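Local structure of hypothetical protein SO2946 (Shewanella oneidensis, 2A5Z) at residues 81-85 with 86-90; 51-54 with 55-58; 148-151 with 152-156; 128-131 with 132-136. The protein is of unknown function, but its jelly-roll fold with a carbohydrate-binding module suggests that it may bind carbohydrate, and it carries a bound magnesium ion. All blocks are in the same frame, centred on the assembly; numbering follows the deposited sequence.

The four contacts are local turns and corners of one beta-rich chain, and their chemistry follows their place in it. Contacts 1 and 2 touch each other, share a magnesium ion and meet the second subunit; contact 2 is a buried turn-back of the chain over an aromatic ring, whereas contact 1 is a partly buried hairpin whose tip is exposed. Contacts 3 and 4 lie away from the metal, on neighbouring strands 153-156 and 134-137 of one sheet, where Leu135 packs on Arg150, Ile154 and Glu156. Contact 3 is mostly buried and joins its charges through water; contact 4, nearer the surface, relies on side-chain amides bonding to the backbone. Contacts 1 and 3 stand on opposite sides of the chain's centre.

Contact 1 (81-85 with 86-90); sequences ILSEG and NHFGV. With MG (magnesium ion), chain F.
Leu82 and Val90 make the tight end of a short hairpin. Their backbones exchange two hydrogen bonds, the shorter running from Val90 N to Leu82 O at 2.6 Å, and above them Leu82 CD1 rests against Val90 CB at 3.5 Å. Leu82 gains this reach by setting CG between its backbone N and carbonyl carbon (chi1 55°). Ser83 OG receives the N-H of Gly89 almost in line, 2.8 Å from Gly89 N, a side-chain acceptor serving where a beta bulge shifts the register by one residue. The turn at the far end is the solvent side, with Gly85 exposed at positive phi (55°). There His87 N bonds to Glu84 O at 2.8 Å, closing a type II' turn. Polar ends here find partners beyond the hairpin: Glu84 forms a salt bridge with Lys125, and Asn86 OD1 bonds to Thr258 N of the second subunit. His87 is buried, and its ND1 hydrogen-bonds to OD2 of Asp247, a metal ligand, placing it in the second shell. Phe88 O and Gly89 O each lie 2.2 Å from the magnesium ion. This is a bulged beta hairpin offering two successive carbonyls to a metal site completed by Asp54 and Asp247.

Contact 2 (51-54 with 55-58); sequences ASYD and FMMH. With MG (magnesium ion), chain F.
Between Tyr53, the last residue of strand 48-53, and Met57 the chain leaves its extended path, passing through a positive phi at Phe55 (55°) and curling back across the tyrosine ring. With CG anti to the backbone N (chi1 -178°), Tyr53 sends its ring forward along the chain, and Phe55 N comes to lie over the centre of one face, 3.3 Å above the plane of the Tyr53 ring. The two aromatic rings meet edge-to-face: the CD2-CE2 edge of Tyr53 is directed at the face of Phe55, with ring centroids 4.7 Å apart and planes inclined at 52°, well short of a perpendicular T. While the rings are buried, the backbone just beneath them serves the metal site of this jelly-roll protein. Asp54 is a two-point ligand, its O and its OD1 each 2.2 Å from the magnesium ion, and Phe88, Gly89 and Asp247 supply other ligands. The remaining carboxylate oxygen, OD2, turns to Arg259 and Ala45 of the second subunit, tying the metal site to the subunit interface. At the far end of the tyrosine, OH accepts the N-H of Met57, with Met57 N at 3.1 Å. A water 2.6 Å from Tyr53 OH lies at the ring's edge, in its plane, and donates to Met57 O, so the hydroxyl is linked to both the amide and the carbonyl of one residue. Two selenomethionines make oblique Met-aromatic contacts with this ring, Met57 SE standing 5.0 Å from the Tyr53 centroid and Met56 SE slightly farther off.

Contact 3 (148-151 with 152-156); sequences SDRS and GLIIE
The guanidinium of Arg150 meets Ile154 at its edge, where CG2 of the isoleucine lies near the plane, and a water sits in that same plane. Over one face, towards NE, comes Leu135 of the neighbouring strand 134-137. The carboxylate of Glu156 approaches obliquely, its plane turned 45° from that of the guanidinium. Arg150 NH1 and Glu156 OE2 stand 4.2 Å apart, too far for a salt bridge, and the water spans them: it accepts from Arg150 NH1 at 2.9 Å and donates to Glu156 OE2 at 2.6 Å. Opposite charges this close probably still attract. Another nitrogen, NH2, bonds to the carbonyl of Ile147, which helps to fix the rotation of the group. Lower down, the aliphatic stem carries the apolar part, Arg150 CG lying 4.2 Å from Ile154 CD1, the two side chains crossing at about a right angle. What brings residues four and six apart together is the sharp change of course at Gly152, whose backbone takes an unusual positive phi of 146°. Strands 150-151 and 153-156 both pair with strand 159-166, so the contact is a corner, turned at Gly152, inside a sheet of the jelly roll.

Contact 4 (128-131 with 132-136); sequences SAFN and PAQLT
An Asx turn coupled to a type I beta turn, from Asn131 to Gln134, leads into strand 134-137. Asn131 holds CG anti to its backbone N (chi1 -172°), which swings OD1 forward over Pro132 to accept the N-H of Ala133; Ala133 N lies 2.9 Å away, in the plane of the side-chain carbonyl and on a lone pair. The beta turn proper is closed by Gln134 N, 3.0 Å from Asn131 O. Having begun the strand, Gln134 reaches back with an extended chain along the incoming residues. Its NE2 donates to Ala129 O at 2.9 Å with an angle of 162°, meeting a lone pair in the carbonyl plane, and the acceptor lies nearly in the amide plane of the glutamine. On the other branch, OE1 receives a weak bond from Asn131 N at 3.0 Å. The same oxygen touches the edge of the Phe130 ring, 3.6 Å from CD1 of Phe130 and near the ring plane, with amide and ring turned 76° apart. NE2 has a further, weak bond to Ser242 O, and Ala133 and Gln134 are also joined by backbone bonds to Lys235 and Asn157, placing the turn between its neighbouring strands. With one amide group bonded to backbone atoms through both its oxygen and its nitrogen, the two bonds together favour one orientation of the Gln134 amide, the NE2 bond being the stronger evidence, and the polar backbone of residues 129-131, which form no regular strand, is satisfied in part by side chains.

Contact 1 (81-85 with 86-90)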
ATOM      1  N   ILE C  81       7.103  15.030   8.459  1.00 18.48           N
ATOM      2  CA  ILE C  81       5.917  14.553   9.170  1.00 18.57           C
ATOM      3  C   ILE C  81       6.047  14.867  10.657  1.00 18.79           C
ATOM      4  O   ILE C  81       7.116  14.715  11.256  1.00 18.50           O
ATOM      5  CB  ILE C  81       5.687  13.025   8.950  1.00 18.27           C
ATOM      6  CG1 ILE C  81       5.540  12.697   7.452  1.00 17.86           C
ATOM      7  CG2 ILE C  81       4.477  12.512   9.758  1.00 17.97           C
ATOM      8  CD1 ILE C  81       4.342  13.360   6.751  1.00 17.13           C
ATOM      9  N   LEU C  82       4.949  15.327  11.237  1.00 19.26           N
ATOM     10  CA  LEU C  82       4.874  15.570  12.659  1.00 20.10           C
ATOM     11  C   LEU C  82       3.534  15.058  13.178  1.00 20.67           C
ATOM     12  O   LEU C  82       2.687  14.620  12.394  1.00 20.82           O
ATOM     13  CB  LEU C  82       5.047  17.071  12.939  1.00 20.08           C
ATOM     14  CG  LEU C  82       4.144  18.112  12.267  1.00 19.78           C
ATOM     15  CD1 LEU C  82       2.821  18.234  13.008  1.00 21.67           C
ATOM     16  CD2 LEU C  82       4.845  19.463  12.245  1.00 21.03           C
ATOM     17  N   SER C  83       3.355  15.090  14.493  1.00 20.89           N
ATOM     18  CA  SER C  83       2.028  14.969  15.088  1.00 21.46           C
ATOM     19  C   SER C  83       1.837  16.129  16.063  1.00 22.29           C
ATOM     20  O   SER C  83       2.806  16.607  16.651  1.00 22.22           O
ATOM     21  CB  SER C  83       1.863  13.634  15.809  1.00 21.43           C
ATOM     22  OG  SER C  83       1.866  12.553  14.896  1.00 20.09           O
ATOM     23  N   GLU C  84       0.601  16.598  16.214  1.00 23.13           N
ATOM     24  CA  GLU C  84       0.299  17.562  17.279  1.00 24.71           C
ATOM     25  C   GLU C  84      -1.037  17.315  17.967  1.00 24.12           C
ATOM     26  O   GLU C  84      -2.078  17.182  17.319  1.00 24.22           O
ATOM     27  CB  GLU C  84       0.447  19.015  16.805  1.00 24.79           C
ATOM     28  CG  GLU C  84      -0.645  19.531  15.900  1.00 27.07           C
ATOM     29  CD  GLU C  84      -0.561  21.035  15.712  1.00 27.11           C
ATOM     30  OE1 GLU C  84      -1.266  21.773  16.433  1.00 31.90           O
ATOM     31  OE2 GLU C  84       0.222  21.480  14.852  1.00 31.92           O
ATOM     32  N   GLY C  85      -0.992  17.237  19.290  1.00 24.17           N
ATOM     33  CA  GLY C  85      -2.169  16.893  20.077  1.00 23.66           C
ATOM     34  C   GLY C  85      -2.737  15.582  19.581  1.00 23.31           C
ATOM     35  O   GLY C  85      -2.025  14.585  19.491  1.00 23.60           O
ATOM     36  N   ASN C  86      -4.014  15.598  19.219  1.00 22.88           N
ATOM     37  CA  ASN C  86      -4.689  14.398  18.742  1.00 22.25           C
ATOM     38  C   ASN C  86      -4.527  14.176  17.240  1.00 21.69           C
ATOM     39  O   ASN C  86      -5.017  13.181  16.696  1.00 21.58           O
ATOM     40  CB  ASN C  86      -6.165  14.451  19.123  1.00 22.71           C
ATOM     41  CG  ASN C  86      -6.399  14.075  20.573  1.00 23.76           C
ATOM     42  OD1 ASN C  86      -6.325  12.903  20.940  1.00 25.53           O
ATOM     43  ND2 ASN C  86      -6.678  15.068  21.404  1.00 25.29           N
ATOM     44  N   HIS C  87      -3.824  15.098  16.585  1.00 20.31           N
ATOM     45  CA  HIS C  87      -3.580  15.013  15.155  1.00 19.71           C
ATOM     46  C   HIS C  87      -2.337  14.166  14.876  1.00 19.15           C
ATOM     47  O   HIS C  87      -1.215  14.669  14.857  1.00 19.25           O
ATOM     48  CB  HIS C  87      -3.502  16.423  14.546  1.00 19.57           C
ATOM     49  CG  HIS C  87      -4.788  17.182  14.669  1.00 19.52           C
ATOM     50  ND1 HIS C  87      -5.859  16.969  13.825  1.00 20.10           N
ATOM     51  CD2 HIS C  87      -5.201  18.098  15.579  1.00 19.54           C
ATOM     52  CE1 HIS C  87      -6.863  17.749  14.186  1.00 19.82           C
ATOM     53  NE2 HIS C  87      -6.492  18.441  15.251  1.00 19.62           N
ATOM     54  N   PHE C  88      -2.565  12.870  14.684  1.00 18.08           N
ATOM     55  CA  PHE C  88      -1.499  11.886  14.518  1.00 16.96           C
ATOM     56  C   PHE C  88      -1.106  11.836  13.051  1.00 16.47           C
ATOM     57  O   PHE C  88      -1.923  11.478  12.222  1.00 15.91           O
ATOM     58  CB  PHE C  88      -2.016  10.513  14.958  1.00 16.64           C
ATOM     59  CG  PHE C  88      -1.066   9.373  14.697  1.00 16.87           C
ATOM     60  CD1 PHE C  88       0.044   9.168  15.514  1.00 17.17           C
ATOM     61  CD2 PHE C  88      -1.301   8.479  13.659  1.00 18.08           C
ATOM     62  CE1 PHE C  88       0.915   8.106  15.282  1.00 16.87           C
ATOM     63  CE2 PHE C  88      -0.432   7.409  13.419  1.00 17.43           C
ATOM     64  CZ  PHE C  88       0.677   7.226  14.234  1.00 16.76           C
ATOM     65  N   GLY C  89       0.140  12.183  12.745  1.00 15.64           N
ATOM     66  CA  GLY C  89       0.629  12.176  11.376  1.00 15.34           C
ATOM     67  C   GLY C  89       0.111  13.384  10.624  1.00 15.24           C
ATOM     68  O   GLY C  89      -1.035  13.419  10.217  1.00 15.28           O
ATOM     69  N   VAL C  90       0.953  14.389  10.457  1.00 15.00           N
ATOM     70  CA  VAL C  90       0.562  15.630   9.792  1.00 14.99           C
ATOM     71  C   VAL C  90       1.599  15.942   8.720  1.00 15.42           C
ATOM     72  O   VAL C  90       2.797  15.918   9.001  1.00 14.90           O
ATOM     73  CB  VAL C  90       0.491  16.819  10.796  1.00 15.00           C
ATOM     74  CG1 VAL C  90       0.201  18.152  10.066  1.00 14.93           C
ATOM     75  CG2 VAL C  90      -0.559  16.558  11.891  1.00 14.10           C
TER
HETATM   76 MG    MG F 701      -2.828  12.221  10.409  1.00 15.28          MG

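Contact 2 (51-54 with 55-58)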
ATOM      1  N   ALA C  51     -11.938   4.464   2.003  1.00 17.44           N
ATOM      2  CA  ALA C  51     -10.487   4.658   2.010  1.00 17.62           C
ATOM      3  C   ALA C  51     -10.127   5.841   2.906  1.00 17.79           C
ATOM      4  O   ALA C  51     -10.869   6.818   2.979  1.00 18.03           O
ATOM      5  CB  ALA C  51      -9.948   4.880   0.595  1.00 17.01           C
ATOM      6  N   SER C  52      -9.003   5.740   3.605  1.00 17.91           N
ATOM      7  CA  SER C  52      -8.522   6.849   4.418  1.00 17.79           C
ATOM      8  C   SER C  52      -7.006   6.811   4.518  1.00 17.31           C
ATOM      9  O   SER C  52      -6.392   5.751   4.387  1.00 17.27           O
ATOM     10  CB  SER C  52      -9.151   6.811   5.813  1.00 17.55           C
ATOM     11  OG  SER C  52      -8.645   5.723   6.553  1.00 19.49           O
ATOM     12  N   TYR C  53      -6.407   7.975   4.726  1.00 16.75           N
ATOM     13  CA  TYR C  53      -4.978   8.049   4.988  1.00 16.14           C
ATOM     14  C   TYR C  53      -4.691   9.108   6.057  1.00 15.66           C
ATOM     15  O   TYR C  53      -5.269  10.188   6.035  1.00 15.12           O
ATOM     16  CB  TYR C  53      -4.176   8.278   3.699  1.00 16.12           C
ATOM     17  CG  TYR C  53      -2.685   8.316   3.954  1.00 16.75           C
ATOM     18  CD1 TYR C  53      -2.041   7.242   4.583  1.00 16.13           C
ATOM     19  CD2 TYR C  53      -1.926   9.437   3.607  1.00 15.47           C
ATOM     20  CE1 TYR C  53      -0.678   7.281   4.850  1.00 16.88           C
ATOM     21  CE2 TYR C  53      -0.563   9.480   3.864  1.00 16.22           C
ATOM     22  CZ  TYR C  53       0.047   8.394   4.485  1.00 15.87           C
ATOM     23  OH  TYR C  53       1.382   8.437   4.754  1.00 17.65           O
ATOM     24  N   ASP C  54      -3.811   8.768   7.001  1.00 15.31           N
ATOM     25  CA  ASP C  54      -3.565   9.578   8.194  1.00 15.66           C
ATOM     26  C   ASP C  54      -2.185  10.253   8.190  1.00 15.48           C
ATOM     27  O   ASP C  54      -1.754  10.777   9.209  1.00 15.62           O
ATOM     28  CB  ASP C  54      -3.724   8.709   9.460  1.00 15.42           C
ATOM     29  CG  ASP C  54      -4.258   9.487  10.664  1.00 15.69           C
ATOM     30  OD1 ASP C  54      -4.376  10.723  10.603  1.00 15.73           O
ATOM     31  OD2 ASP C  54      -4.583   8.857  11.698  1.00 16.72           O
ATOM     32  N   PHE C  55      -1.485  10.203   7.061  1.00 15.84           N
ATOM     33  CA  PHE C  55      -0.246  10.974   6.855  1.00 15.82           C
ATOM     34  C   PHE C  55       0.851  10.753   7.897  1.00 15.92           C
ATOM     35  O   PHE C  55       1.454  11.704   8.379  1.00 16.30           O
ATOM     36  CB  PHE C  55      -0.575  12.468   6.660  1.00 15.74           C
ATOM     37  CG  PHE C  55      -1.357  12.733   5.413  1.00 15.56           C
ATOM     38  CD1 PHE C  55      -0.704  13.041   4.222  1.00 16.21           C
ATOM     39  CD2 PHE C  55      -2.748  12.621   5.414  1.00 15.14           C
ATOM     40  CE1 PHE C  55      -1.427  13.265   3.050  1.00 17.13           C
ATOM     41  CE2 PHE C  55      -3.483  12.835   4.256  1.00 15.33           C
ATOM     42  CZ  PHE C  55      -2.825  13.158   3.066  1.00 16.46           C
HETATM   43  N   MSE C  56       1.119   9.487   8.214  1.00 16.03           N
HETATM   44  CA  MSE C  56       2.190   9.127   9.147  1.00 16.35           C
HETATM   45  C   MSE C  56       3.433   8.567   8.450  1.00 16.21           C
HETATM   46  O   MSE C  56       4.493   8.485   9.066  1.00 16.19           O
HETATM   47  CB  MSE C  56       1.680   8.152  10.232  1.00 15.89           C
HETATM   48  CG  MSE C  56       1.649   6.668   9.817  1.00 16.62           C
HETATM   49 SE   MSE C  56       0.344   6.196   8.658  1.00 13.32          SE
HETATM   50  CE  MSE C  56      -1.014   5.942   9.781  1.00 15.14           C
HETATM   51  N   MSE C  57       3.297   8.186   7.177  1.00 16.38           N
HETATM   52  CA  MSE C  57       4.393   7.555   6.430  1.00 16.67           C
HETATM   53  C   MSE C  57       5.451   8.565   5.981  1.00 17.63           C
HETATM   54  O   MSE C  57       5.149   9.738   5.725  1.00 17.91           O
HETATM   55  CB  MSE C  57       3.881   6.786   5.196  1.00 16.90           C
HETATM   56  CG  MSE C  57       2.789   5.737   5.451  1.00 16.10           C
HETATM   57 SE   MSE C  57       2.229   4.913   3.917  1.00 14.04          SE
HETATM   58  CE  MSE C  57       3.795   4.233   3.381  1.00 14.52           C
ATOM     59  N   HIS C  58       6.695   8.094   5.916  1.00 18.38           N
ATOM     60  CA  HIS C  58       7.803   8.802   5.269  1.00 19.42           C
ATOM     61  C   HIS C  58       7.331   9.137   3.847  1.00 20.11           C
ATOM     62  O   HIS C  58       6.859   8.249   3.129  1.00 19.77           O
ATOM     63  CB  HIS C  58       9.015   7.860   5.268  1.00 19.17           C
ATOM     64  CG  HIS C  58      10.277   8.444   4.708  1.00 19.57           C
ATOM     65  ND1 HIS C  58      10.840   9.612   5.181  1.00 19.57           N
ATOM     66  CD2 HIS C  58      11.124   7.978   3.757  1.00 19.64           C
ATOM     67  CE1 HIS C  58      11.965   9.852   4.527  1.00 19.36           C
ATOM     68  NE2 HIS C  58      12.161   8.872   3.661  1.00 19.25           N
TER
HETATM   69 MG    MG F 701      -2.828  12.221  10.409  1.00 15.28          MG
HETATM   70  O   HOH W   1       2.604  10.695   4.558  1.00 11.97           O

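Contact 3 (148-151 with 152-156)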
ATOM      1  N   SER C 148      -7.475  25.827 -13.497  1.00 23.36           N
ATOM      2  CA  SER C 148      -8.606  26.348 -14.263  1.00 22.77           C
ATOM      3  C   SER C 148      -9.976  25.853 -13.796  1.00 22.09           C
ATOM      4  O   SER C 148     -10.992  26.484 -14.089  1.00 21.85           O
ATOM      5  CB  SER C 148      -8.426  25.990 -15.734  1.00 22.30           C
ATOM      6  OG  SER C 148      -8.365  24.586 -15.859  1.00 22.36           O
ATOM      7  N   ASP C 149     -10.005  24.722 -13.094  1.00 21.64           N
ATOM      8  CA  ASP C 149     -11.271  24.097 -12.690  1.00 21.24           C
ATOM      9  C   ASP C 149     -11.246  23.575 -11.256  1.00 20.70           C
ATOM     10  O   ASP C 149     -10.291  22.923 -10.838  1.00 20.49           O
ATOM     11  CB  ASP C 149     -11.621  22.943 -13.637  1.00 21.59           C
ATOM     12  CG  ASP C 149     -11.823  23.399 -15.067  1.00 22.88           C
ATOM     13  OD1 ASP C 149     -12.930  23.881 -15.382  1.00 23.72           O
ATOM     14  OD2 ASP C 149     -10.876  23.265 -15.878  1.00 24.74           O
ATOM     15  N   ARG C 150     -12.313  23.860 -10.517  1.00 20.17           N
ATOM     16  CA  ARG C 150     -12.480  23.362  -9.156  1.00 19.85           C
ATOM     17  C   ARG C 150     -13.914  23.573  -8.666  1.00 19.93           C
ATOM     18  O   ARG C 150     -14.646  24.435  -9.176  1.00 19.86           O
ATOM     19  CB  ARG C 150     -11.482  24.020  -8.191  1.00 19.52           C
ATOM     20  CG  ARG C 150     -11.545  25.536  -8.186  1.00 20.05           C
ATOM     21  CD  ARG C 150     -10.359  26.149  -7.476  1.00 20.33           C
ATOM     22  NE  ARG C 150     -10.260  27.577  -7.757  1.00 21.89           N
ATOM     23  CZ  ARG C 150      -9.641  28.088  -8.819  1.00 21.55           C
ATOM     24  NH1 ARG C 150      -9.603  29.401  -9.000  1.00 22.80           N
ATOM     25  NH2 ARG C 150      -9.065  27.289  -9.701  1.00 21.67           N
ATOM     26  N   SER C 151     -14.295  22.791  -7.665  1.00 19.37           N
ATOM     27  CA  SER C 151     -15.628  22.851  -7.108  1.00 20.44           C
ATOM     28  C   SER C 151     -15.626  22.232  -5.702  1.00 19.71           C
ATOM     29  O   SER C 151     -15.181  21.096  -5.513  1.00 19.82           O
ATOM     30  CB  SER C 151     -16.603  22.145  -8.062  1.00 19.95           C
ATOM     31  OG  SER C 151     -17.652  21.536  -7.353  1.00 24.99           O
ATOM     32  N   GLY C 152     -16.089  22.995  -4.715  1.00 19.45           N
ATOM     33  CA  GLY C 152     -16.129  22.515  -3.331  1.00 18.70           C
ATOM     34  C   GLY C 152     -15.885  23.652  -2.363  1.00 18.38           C
ATOM     35  O   GLY C 152     -16.312  24.779  -2.615  1.00 18.64           O
ATOM     36  N   LEU C 153     -15.228  23.367  -1.242  1.00 17.92           N
ATOM     37  CA  LEU C 153     -14.787  24.440  -0.354  1.00 17.79           C
ATOM     38  C   LEU C 153     -13.439  24.956  -0.838  1.00 17.57           C
ATOM     39  O   LEU C 153     -12.446  24.224  -0.851  1.00 17.76           O
ATOM     40  CB  LEU C 153     -14.692  23.992   1.103  1.00 17.63           C
ATOM     41  CG  LEU C 153     -14.505  25.158   2.093  1.00 18.49           C
ATOM     42  CD1 LEU C 153     -15.849  25.805   2.452  1.00 17.52           C
ATOM     43  CD2 LEU C 153     -13.773  24.708   3.350  1.00 17.51           C
ATOM     44  N   ILE C 154     -13.423  26.215  -1.254  1.00 17.24           N
ATOM     45  CA  ILE C 154     -12.218  26.840  -1.768  1.00 17.01           C
ATOM     46  C   ILE C 154     -11.660  27.784  -0.706  1.00 17.49           C
ATOM     47  O   ILE C 154     -12.408  28.493  -0.043  1.00 17.64           O
ATOM     48  CB  ILE C 154     -12.504  27.601  -3.093  1.00 17.15           C
ATOM     49  CG1 ILE C 154     -13.008  26.630  -4.172  1.00 15.86           C
ATOM     50  CG2 ILE C 154     -11.253  28.372  -3.583  1.00 15.92           C
ATOM     51  CD1 ILE C 154     -13.892  27.297  -5.237  1.00 15.94           C
ATOM     52  N   ILE C 155     -10.346  27.775  -0.531  1.00 17.72           N
ATOM     53  CA  ILE C 155      -9.706  28.676   0.412  1.00 17.69           C
ATOM     54  C   ILE C 155      -8.661  29.490  -0.336  1.00 17.83           C
ATOM     55  O   ILE C 155      -7.658  28.947  -0.784  1.00 17.78           O
ATOM     56  CB  ILE C 155      -9.068  27.904   1.603  1.00 17.96           C
ATOM     57  CG1 ILE C 155     -10.142  27.094   2.357  1.00 18.28           C
ATOM     58  CG2 ILE C 155      -8.304  28.873   2.535  1.00 16.86           C
ATOM     59  CD1 ILE C 155      -9.604  26.070   3.347  1.00 17.56           C
ATOM     60  N   GLU C 156      -8.922  30.786  -0.492  1.00 18.18           N
ATOM     61  CA  GLU C 156      -7.948  31.717  -1.061  1.00 18.71           C
ATOM     62  C   GLU C 156      -7.495  32.681   0.025  1.00 18.22           C
ATOM     63  O   GLU C 156      -8.313  33.396   0.609  1.00 17.76           O
ATOM     64  CB  GLU C 156      -8.541  32.496  -2.235  1.00 18.61           C
ATOM     65  CG  GLU C 156      -9.014  31.610  -3.370  1.00 20.33           C
ATOM     66  CD  GLU C 156      -9.585  32.389  -4.537  1.00 20.08           C
ATOM     67  OE1 GLU C 156     -10.207  33.454  -4.319  1.00 22.65           O
ATOM     68  OE2 GLU C 156      -9.418  31.925  -5.681  1.00 23.16           O
TER
HETATM   69  O   HOH W   2     -11.055  30.239  -6.680  1.00 23.67           O

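Contact 4 (128-131 with 132-136)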
ATOM      1  N   SER C 128       0.723  29.271   9.357  1.00 17.74           N
ATOM      2  CA  SER C 128       0.944  30.270  10.403  1.00 17.99           C
ATOM      3  C   SER C 128       0.854  31.726   9.902  1.00 17.86           C
ATOM      4  O   SER C 128       0.772  32.669  10.707  1.00 17.78           O
ATOM      5  CB  SER C 128       2.273  30.015  11.116  1.00 18.06           C
ATOM      6  OG  SER C 128       3.349  30.155  10.215  1.00 18.55           O
ATOM      7  N   ALA C 129       0.892  31.898   8.580  1.00 17.29           N
ATOM      8  CA  ALA C 129       0.622  33.181   7.929  1.00 17.30           C
ATOM      9  C   ALA C 129      -0.175  32.909   6.666  1.00 17.46           C
ATOM     10  O   ALA C 129       0.185  32.017   5.880  1.00 17.77           O
ATOM     11  CB  ALA C 129       1.930  33.912   7.579  1.00 17.06           C
ATOM     12  N   PHE C 130      -1.259  33.656   6.472  1.00 17.19           N
ATOM     13  CA  PHE C 130      -1.958  33.647   5.193  1.00 17.10           C
ATOM     14  C   PHE C 130      -1.167  34.439   4.146  1.00 17.10           C
ATOM     15  O   PHE C 130      -0.363  35.307   4.480  1.00 16.85           O
ATOM     16  CB  PHE C 130      -3.388  34.188   5.330  1.00 17.23           C
ATOM     17  CG  PHE C 130      -4.299  33.303   6.151  1.00 17.47           C
ATOM     18  CD1 PHE C 130      -4.478  31.959   5.825  1.00 17.19           C
ATOM     19  CD2 PHE C 130      -4.981  33.824   7.254  1.00 17.50           C
ATOM     20  CE1 PHE C 130      -5.316  31.146   6.588  1.00 17.47           C
ATOM     21  CE2 PHE C 130      -5.820  33.019   8.020  1.00 17.66           C
ATOM     22  CZ  PHE C 130      -5.987  31.684   7.693  1.00 16.64           C
ATOM     23  N   ASN C 131      -1.394  34.118   2.879  1.00 17.10           N
ATOM     24  CA  ASN C 131      -0.712  34.766   1.771  1.00 17.53           C
ATOM     25  C   ASN C 131      -1.668  34.703   0.582  1.00 17.71           C
ATOM     26  O   ASN C 131      -2.337  33.679   0.394  1.00 17.73           O
ATOM     27  CB  ASN C 131       0.609  34.027   1.486  1.00 17.60           C
ATOM     28  CG  ASN C 131       1.491  34.742   0.474  1.00 18.04           C
ATOM     29  OD1 ASN C 131       1.176  34.798  -0.720  1.00 17.21           O
ATOM     30  ND2 ASN C 131       2.625  35.257   0.940  1.00 17.72           N
ATOM     31  N   PRO C 132      -1.794  35.806  -0.187  1.00 17.94           N
ATOM     32  CA  PRO C 132      -2.667  35.809  -1.367  1.00 18.28           C
ATOM     33  C   PRO C 132      -2.332  34.728  -2.410  1.00 18.45           C
ATOM     34  O   PRO C 132      -3.169  34.419  -3.249  1.00 18.83           O
ATOM     35  CB  PRO C 132      -2.483  37.218  -1.955  1.00 18.23           C
ATOM     36  CG  PRO C 132      -1.284  37.794  -1.289  1.00 18.41           C
ATOM     37  CD  PRO C 132      -1.171  37.123   0.041  1.00 18.29           C
ATOM     38  N   ALA C 133      -1.141  34.143  -2.323  1.00 18.49           N
ATOM     39  CA  ALA C 133      -0.707  33.089  -3.243  1.00 18.52           C
ATOM     40  C   ALA C 133      -1.274  31.702  -2.893  1.00 18.85           C
ATOM     41  O   ALA C 133      -1.188  30.768  -3.708  1.00 18.45           O
ATOM     42  CB  ALA C 133       0.807  33.036  -3.300  1.00 18.47           C
ATOM     43  N   GLN C 134      -1.850  31.575  -1.694  1.00 18.83           N
ATOM     44  CA  GLN C 134      -2.409  30.301  -1.235  1.00 18.70           C
ATOM     45  C   GLN C 134      -3.782  29.997  -1.848  1.00 18.52           C
ATOM     46  O   GLN C 134      -4.712  30.807  -1.757  1.00 18.02           O
ATOM     47  CB  GLN C 134      -2.491  30.250   0.295  1.00 18.71           C
ATOM     48  CG  GLN C 134      -1.167  30.425   1.022  1.00 18.13           C
ATOM     49  CD  GLN C 134      -1.334  30.919   2.455  1.00 16.70           C
ATOM     50  OE1 GLN C 134      -2.429  31.306   2.877  1.00 16.58           O
ATOM     51  NE2 GLN C 134      -0.238  30.917   3.211  1.00 16.04           N
ATOM     52  N   LEU C 135      -3.886  28.820  -2.469  1.00 18.59           N
ATOM     53  CA  LEU C 135      -5.146  28.301  -3.006  1.00 18.97           C
ATOM     54  C   LEU C 135      -5.288  26.832  -2.624  1.00 19.00           C
ATOM     55  O   LEU C 135      -4.455  25.999  -2.999  1.00 19.09           O
ATOM     56  CB  LEU C 135      -5.227  28.474  -4.539  1.00 19.38           C
ATOM     57  CG  LEU C 135      -6.396  27.835  -5.323  1.00 19.12           C
ATOM     58  CD1 LEU C 135      -7.753  28.447  -4.970  1.00 18.81           C
ATOM     59  CD2 LEU C 135      -6.169  27.938  -6.814  1.00 18.89           C
ATOM     60  N   THR C 136      -6.334  26.536  -1.865  1.00 18.59           N
ATOM     61  CA  THR C 136      -6.648  25.179  -1.443  1.00 18.91           C
ATOM     62  C   THR C 136      -8.100  24.853  -1.800  1.00 19.02           C
ATOM     63  O   THR C 136      -8.965  25.728  -1.748  1.00 18.81           O
ATOM     64  CB  THR C 136      -6.417  25.012   0.083  1.00 18.88           C
ATOM     65  OG1 THR C 136      -5.080  25.413   0.397  1.00 18.78           O
ATOM     66  CG2 THR C 136      -6.606  23.571   0.524  1.00 18.10           C
TER